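Local coordinates for TCR alpha chain (Gallus gallus, PDB 6LIR), which pairs with the TCR beta chain to form the chicken alpha-beta T-cell receptor, which probably recognises antigen presented by MHC molecules, at residues 133-145 with 177-189. Sequence-based numbering, arbitrary orientation.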
# COMPACT_ATOMS: atom_id res chain seq x y z
N ILE A 133 -7.14 9.00 -18.19
CA ILE A 133 -8.53 8.61 -18.37
C ILE A 133 -9.25 8.76 -17.04
O ILE A 133 -8.83 8.18 -16.03
CB ILE A 133 -8.64 7.16 -18.89
CG1 ILE A 133 -7.77 6.97 -20.14
CG2 ILE A 133 -10.09 6.83 -19.20
CD1 ILE A 133 -6.42 6.33 -19.86
N THR A 134 -10.35 9.52 -17.03
CA THR A 134 -11.04 9.86 -15.79
C THR A 134 -12.52 9.51 -15.86
O THR A 134 -13.08 9.30 -16.94
CB THR A 134 -10.92 11.36 -15.47
OG1 THR A 134 -11.77 12.11 -16.34
CG2 THR A 134 -9.50 11.83 -15.65
N ASP A 135 -13.14 9.49 -14.68
CA ASP A 135 -14.59 9.42 -14.50
C ASP A 135 -15.25 8.35 -15.37
O ASP A 135 -16.31 8.56 -15.97
CB ASP A 135 -15.21 10.80 -14.75
CG ASP A 135 -14.48 11.90 -14.00
OD1 ASP A 135 -14.52 11.89 -12.76
OD2 ASP A 135 -13.85 12.76 -14.66
N TYR A 136 -14.63 7.18 -15.42
CA TYR A 136 -15.13 6.05 -16.19
C TYR A 136 -15.65 4.97 -15.25
O TYR A 136 -15.50 5.05 -14.02
CB TYR A 136 -14.02 5.48 -17.08
CG TYR A 136 -12.79 5.03 -16.31
CD1 TYR A 136 -12.69 3.73 -15.82
CD2 TYR A 136 -11.74 5.90 -16.08
CE1 TYR A 136 -11.57 3.32 -15.12
CE2 TYR A 136 -10.62 5.50 -15.38
CZ TYR A 136 -10.53 4.21 -14.90
OH TYR A 136 -9.42 3.81 -14.21
N SER A 137 -16.25 3.95 -15.85
CA SER A 137 -16.68 2.78 -15.10
C SER A 137 -15.71 1.65 -15.37
O SER A 137 -15.54 1.27 -16.54
CB SER A 137 -18.10 2.38 -15.50
OG SER A 137 -18.44 1.10 -15.02
N PRO A 138 -15.04 1.10 -14.35
CA PRO A 138 -13.94 0.16 -14.61
C PRO A 138 -14.29 -1.02 -15.50
O PRO A 138 -13.47 -1.41 -16.34
CB PRO A 138 -13.54 -0.30 -13.19
CG PRO A 138 -14.68 0.10 -12.30
CD PRO A 138 -15.27 1.32 -12.91
N GLU A 139 -15.48 -1.60 -15.35
CA GLU A 139 -15.83 -2.78 -16.14
C GLU A 139 -16.15 -2.45 -17.59
O GLU A 139 -16.17 -3.36 -18.43
CB GLU A 139 -17.01 -3.52 -15.50
CG GLU A 139 -18.33 -2.79 -15.59
CD GLU A 139 -18.51 -1.78 -14.47
OE1 GLU A 139 -19.49 -1.01 -14.52
OE2 GLU A 139 -17.67 -1.75 -13.55
N LYS A 140 -16.40 -1.18 -17.91
CA LYS A 140 -16.74 -0.79 -19.27
C LYS A 140 -15.58 -0.14 -20.02
O LYS A 140 -15.66 0.01 -21.24
CB LYS A 140 -17.92 0.18 -19.26
CG LYS A 140 -19.22 -0.40 -18.74
CD LYS A 140 -20.36 0.58 -18.98
CE LYS A 140 -21.66 0.10 -18.36
NZ LYS A 140 -22.78 1.02 -18.68
N LEU A 141 -14.51 0.24 -19.33
CA LEU A 141 -13.39 0.89 -20.00
C LEU A 141 -12.51 -0.15 -20.67
O LEU A 141 -12.20 -1.19 -20.09
CB LEU A 141 -12.58 1.73 -19.02
CG LEU A 141 -11.40 2.49 -19.64
CD1 LEU A 141 -11.88 3.76 -20.34
CD2 LEU A 141 -10.35 2.82 -18.59
N ASP A 142 -12.09 0.15 -21.89
CA ASP A 142 -11.24 -0.75 -22.67
C ASP A 142 -9.89 -0.09 -22.87
O ASP A 142 -9.77 0.87 -23.65
CB ASP A 142 -11.88 -1.12 -24.00
CG ASP A 142 -11.09 -2.18 -24.75
OD1 ASP A 142 -10.92 -3.28 -24.19
OD2 ASP A 142 -10.64 -1.90 -25.88
N LEU A 143 -8.88 -0.62 -22.20
CA LEU A 143 -7.49 -0.20 -22.35
C LEU A 143 -6.69 -1.41 -22.81
O LEU A 143 -5.59 -1.69 -22.32
CB LEU A 143 -6.94 0.39 -21.06
CG LEU A 143 -6.15 1.69 -21.23
CD1 LEU A 143 -6.83 2.61 -22.24
CD2 LEU A 143 -5.98 2.41 -19.90
N SER A 144 -7.28 -2.14 -23.76
CA SER A 144 -6.70 -3.37 -24.28
C SER A 144 -5.34 -3.13 -24.91
O SER A 144 -4.42 -3.94 -24.76
CB SER A 144 -7.65 -4.00 -25.30
OG SER A 144 -8.16 -3.00 -26.16
N SER A 145 -5.19 -2.02 -25.62
CA SER A 145 -3.96 -1.75 -26.34
C SER A 145 -2.84 -1.20 -25.47
O SER A 145 -1.84 -0.70 -26.01
CB SER A 145 -4.27 -0.76 -27.46
OG SER A 145 -3.10 -0.08 -27.86
N GLU A 177 5.78 8.51 -29.64
CA GLU A 177 5.19 7.17 -29.64
C GLU A 177 3.98 7.06 -28.72
O GLU A 177 3.72 5.98 -28.17
CB GLU A 177 6.22 6.09 -29.28
CG GLU A 177 7.26 6.48 -28.29
CD GLU A 177 8.44 5.54 -28.36
OE1 GLU A 177 9.57 6.02 -28.61
OE2 GLU A 177 8.25 4.32 -28.17
N MET A 178 3.24 8.14 -28.53
CA MET A 178 2.14 8.14 -27.58
C MET A 178 0.84 8.36 -28.34
O MET A 178 0.75 9.27 -29.18
CB MET A 178 2.32 9.24 -26.53
CG MET A 178 1.02 9.76 -25.93
SD MET A 178 0.09 8.51 -25.01
CE MET A 178 1.20 8.21 -23.64
N GLN A 179 -0.16 7.54 -28.03
CA GLN A 179 -1.49 7.66 -28.62
C GLN A 179 -2.47 7.49 -27.46
O GLN A 179 -2.68 6.37 -26.98
CB GLN A 179 -1.71 6.62 -29.71
CG GLN A 179 -3.11 6.66 -30.31
CD GLN A 179 -3.22 5.90 -31.62
OE1 GLN A 179 -2.21 5.60 -32.25
NE2 GLN A 179 -4.45 5.58 -32.03
N CYS A 180 -3.06 8.60 -27.03
CA CYS A 180 -3.92 8.64 -25.85
C CYS A 180 -5.33 8.34 -26.30
O CYS A 180 -5.96 9.16 -26.98
CB CYS A 180 -3.83 10.04 -25.25
SG CYS A 180 -4.43 10.36 -23.61
N GLY A 181 -5.85 7.19 -25.89
CA GLY A 181 -7.24 6.90 -26.16
C GLY A 181 -7.79 5.80 -25.28
O GLY A 181 -7.08 5.20 -24.46
N ALA A 182 -9.07 5.53 -25.49
CA ALA A 182 -9.74 4.37 -24.92
C ALA A 182 -11.10 4.21 -25.59
O ALA A 182 -11.59 5.12 -26.26
CB ALA A 182 -9.90 4.48 -23.41
N LYS A 183 -11.70 3.04 -25.40
CA LYS A 183 -13.08 2.79 -25.81
C LYS A 183 -13.91 2.43 -24.58
O LYS A 183 -13.46 1.67 -23.72
CB LYS A 183 -13.18 1.70 -26.87
CG LYS A 183 -12.40 2.04 -28.13
CD LYS A 183 -11.77 0.82 -28.76
CE LYS A 183 -12.79 0.07 -29.60
NZ LYS A 183 -12.14 -0.91 -30.52
N HIS A 184 -15.11 2.99 -24.50
CA HIS A 184 -15.95 2.84 -23.32
C HIS A 184 -17.39 2.61 -23.75
O HIS A 184 -17.94 3.40 -24.53
CB HIS A 184 -15.86 4.08 -22.42
CG HIS A 184 -16.44 3.89 -21.05
ND1 HIS A 184 -17.80 3.79 -20.83
CD2 HIS A 184 -15.86 3.80 -19.83
CE1 HIS A 184 -18.02 3.64 -19.53
NE2 HIS A 184 -16.86 3.64 -18.91
N GLU A 185 -17.97 1.51 -23.27
CA GLU A 185 -19.35 1.14 -23.56
C GLU A 185 -20.29 2.32 -23.39
O GLU A 185 -20.38 2.91 -22.31
CB GLU A 185 -19.76 -0.02 -22.65
CG GLU A 185 -21.13 -0.61 -22.96
CD GLU A 185 -21.27 -2.03 -22.43
OE1 GLU A 185 -21.19 -2.98 -23.24
OE2 GLU A 185 -21.46 -2.18 -21.21
N GLY A 186 -20.99 2.67 -24.47
CA GLY A 186 -21.95 3.75 -24.44
C GLY A 186 -21.38 5.12 -24.71
O GLY A 186 -22.11 6.11 -24.60
N PHE A 187 -20.09 5.21 -25.03
CA PHE A 187 -19.47 6.49 -25.35
C PHE A 187 -18.61 6.44 -26.60
O PHE A 187 -18.10 7.48 -27.02
CB PHE A 187 -18.65 7.00 -24.15
CG PHE A 187 -19.50 7.37 -22.97
CD1 PHE A 187 -19.92 8.68 -22.79
CD2 PHE A 187 -19.90 6.41 -22.05
CE1 PHE A 187 -20.71 9.03 -21.70
CE2 PHE A 187 -20.70 6.75 -20.97
CZ PHE A 187 -21.10 8.06 -20.80
N GLY A 188 -18.43 5.26 -27.21
CA GLY A 188 -17.73 5.20 -28.48
C GLY A 188 -16.24 5.42 -28.34
O GLY A 188 -15.60 4.95 -27.39
N ILE A 189 -15.67 6.14 -29.30
CA ILE A 189 -14.23 6.36 -29.36
C ILE A 189 -13.86 7.53 -28.47
O ILE A 189 -14.48 8.60 -28.55
CB ILE A 189 -13.78 6.61 -30.81
CG1 ILE A 189 -14.23 5.47 -31.73
CG2 ILE A 189 -12.27 6.77 -30.87
CD1 ILE A 189 -13.66 5.58 -33.13
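His-184 pushes its imidazole into the turn that leads into strand 141-142, and both ring nitrogens are engaged. His-184 NE2 accepts the backbone N-H of Ser-137, 3.1 Å from Ser-137 N, in the ring plane and nearly straight (169°). Next to it, across CE1, ND1 donates to the Glu-185 carbonyl O from above the carbonyl plane; since the Ser-137 N-H can only donate, NE2 must be bare, consistent with the proton on ND1. With CG anti to the backbone N (chi1 -167°), the ring slides under Lys-140, whose CB sits over one face in a CH-pi contact, 3.8 Å from the centroid. Beyond CB the extended Lys-140 chain crosses Glu-185 at about a right angle; NZ stays 4.3 Å from OE2, too far for a salt bridge. CB of Tyr-136 approaches obliquely, 3.7 Å from His-184 CD2.

Of the antiparallel pairs, Leu-141/His-184 is non-hydrogen-bonded and Asp-142/Lys-183 hydrogen-bonded: Asp-142 N reaches Lys-183 O at 2.7 Å; the return bond, Lys-183 N to Asp-142 O, is weak. Ala-182 CB packs against CD1 of both Leu-141 and Leu-143. An alanine in place of His-184 would probably leave the Ser-137 N-H without its acceptor and the turn freer to shift. The pairing is consistent with a neutral, buried imidazole, tying this turn of the immunoglobulin-like constant domain to strand 181-184, just beyond the Cys-131–Cys-180 disulfide.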